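Side-chain contact in EKC/KEOPS complex subunit PCC1 (Saccharomyces cerevisiae, PDB 4WXA), which serves as the dimerization module of the KEOPS complex, which is required for threonylcarbamoylation of adenosine 37 in tRNAs reading codons that begin with adenine: residues 72-75 / 76-80. Numbering follows the deposited sequence.
Sequences SIID and SIKTI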
loop_
_atom_site.group_PDB
_atom_site.type_symbol
_atom_site.label_atom_id
_atom_site.label_comp_id
_atom_site.label_asym_id
_atom_site.label_seq_id
_atom_site.Cartn_x
_atom_site.Cartn_y
_atom_site.Cartn_z
ATOM N N SER A 72 2.543 -6.011 -0.325
ATOM C CA SER A 72 3.764 -6.696 0.082
ATOM C C SER A 72 4.323 -6.121 1.406
ATOM O O SER A 72 4.705 -6.861 2.309
ATOM C CB SER A 72 4.806 -6.546 -1.008
ATOM O OG SER A 72 6.086 -6.682 -0.440
ATOM N N ILE A 73 4.353 -4.805 1.520
ATOM C CA ILE A 73 4.835 -4.183 2.713
ATOM C C ILE A 73 3.931 -4.435 3.895
ATOM O O ILE A 73 4.406 -4.743 4.998
ATOM C CB ILE A 73 5.152 -2.708 2.474
ATOM C CG1 ILE A 73 6.387 -2.692 1.547
ATOM C CG2 ILE A 73 5.396 -1.919 3.792
ATOM C CD1 ILE A 73 6.955 -1.338 1.347
ATOM N N ILE A 74 2.639 -4.367 3.672
ATOM C CA ILE A 74 1.705 -4.742 4.705
ATOM C C ILE A 74 1.978 -6.154 5.213
ATOM O O ILE A 74 1.822 -6.421 6.402
ATOM C CB ILE A 74 0.273 -4.588 4.248
ATOM C CG1 ILE A 74 -0.030 -3.091 4.090
ATOM C CG2 ILE A 74 -0.682 -5.194 5.261
ATOM C CD1 ILE A 74 -1.470 -2.764 3.637
ATOM N N ASP A 75 2.429 -7.048 4.351
ATOM C CA ASP A 75 2.750 -8.403 4.828
ATOM C C ASP A 75 3.898 -8.352 5.815
ATOM O O ASP A 75 3.865 -9.000 6.844
ATOM C CB ASP A 75 3.107 -9.356 3.676
ATOM C CG ASP A 75 1.852 -9.981 2.981
ATOM O OD1 ASP A 75 0.718 -10.003 3.552
ATOM O OD2 ASP A 75 2.027 -10.480 1.849
ATOM N N SER A 76 4.910 -7.566 5.502
ATOM C CA SER A 76 6.055 -7.440 6.412
ATOM C C SER A 76 5.629 -6.910 7.794
ATOM O O SER A 76 6.059 -7.391 8.835
ATOM C CB SER A 76 7.115 -6.529 5.786
ATOM O OG SER A 76 7.754 -7.242 4.761
ATOM N N ILE A 77 4.754 -5.932 7.765
ATOM C CA ILE A 77 4.304 -5.285 8.961
ATOM C C ILE A 77 3.532 -6.270 9.839
ATOM O O ILE A 77 3.771 -6.358 11.051
ATOM C CB ILE A 77 3.439 -4.088 8.640
ATOM C CG1 ILE A 77 4.262 -2.987 7.969
ATOM C CG2 ILE A 77 2.812 -3.581 9.917
ATOM C CD1 ILE A 77 3.369 -1.851 7.399
ATOM N N LYS A 78 2.666 -7.055 9.228
ATOM C CA LYS A 78 1.950 -8.105 9.962
ATOM C C LYS A 78 2.897 -9.059 10.618
ATOM O O LYS A 78 2.604 -9.533 11.710
ATOM C CB LYS A 78 1.014 -8.895 9.078
ATOM C CG LYS A 78 -0.189 -8.057 8.647
ATOM C CD LYS A 78 -1.306 -8.809 7.901
ATOM C CE LYS A 78 -0.889 -9.491 6.614
ATOM N NZ LYS A 78 -2.085 -10.222 6.082
ATOM N N THR A 79 3.995 -9.390 9.940
ATOM C CA THR A 79 4.947 -10.360 10.503
ATOM C C THR A 79 5.575 -9.777 11.784
ATOM O O THR A 79 5.718 -10.453 12.798
ATOM C CB THR A 79 6.098 -10.664 9.545
ATOM O OG1 THR A 79 5.607 -11.254 8.327
ATOM C CG2 THR A 79 7.075 -11.635 10.224
ATOM N N ILE A 80 5.934 -8.502 11.708
ATOM C CA ILE A 80 6.488 -7.781 12.829
ATOM C C ILE A 80 5.477 -7.680 13.964
ATOM O O ILE A 80 5.865 -7.797 15.134
ATOM C CB ILE A 80 6.923 -6.360 12.435
ATOM C CG1 ILE A 80 8.109 -6.386 11.439
ATOM C CG2 ILE A 80 7.373 -5.582 13.653
ATOM C CD1 ILE A 80 8.309 -5.043 10.762
#
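Asp75 and Lys78, three residues apart on a single helix, extend alongside each other in the same direction. The pairing is loose: OD1 of Asp75 stands 3.8 Å from NZ of Lys78, a long salt bridge, and comes nearer to the methylene CE of Lys78, at 3.5 Å. A bend at the third torsion of the lysine (chi3 -59°) swings its otherwise extended chain back toward the carboxylate. Both ends are gripped more firmly by the partner subunit GON7, where Gln78 offers its NE2 to Asp75 OD1 and its OE1 to Lys78 NZ; Thr75 of GON7 also bonds to the ammonium. One neutral amide thus bridges both charges of the pair, probably holding acid and base in place at the interface.

One turn on from Asp75, Thr79 reaches back to the main chain. Its OG1 lies beside its own backbone N (chi1 -62°), a position from which the hydroxyl donates to Asp75 O at 3.2 Å. That same oxygen accepts Thr79 N at 3.1 Å, and the two donors approach from opposite faces of the carbonyl plane.

Ile73 and Ile77 form the apolar counterpart, CG2 of the first meeting CD1 of the second at 4.1 Å as the two side chains cross obliquely. The backbone bond from Ile77 N to Ile73 O, 3.0 Å, ties the same two residues.

Helix 63-88 packs these isoleucines against the rest of the chain: Ile73 reaches Pro34 in a loop, while Ile77 meets Leu32, also in a loop, and Ile17 on strand 11-18. Ile74 rests on Leu15 of the same strand and on Gln78 of GON7, joining the sheet side of the helix to the heterodimer interface.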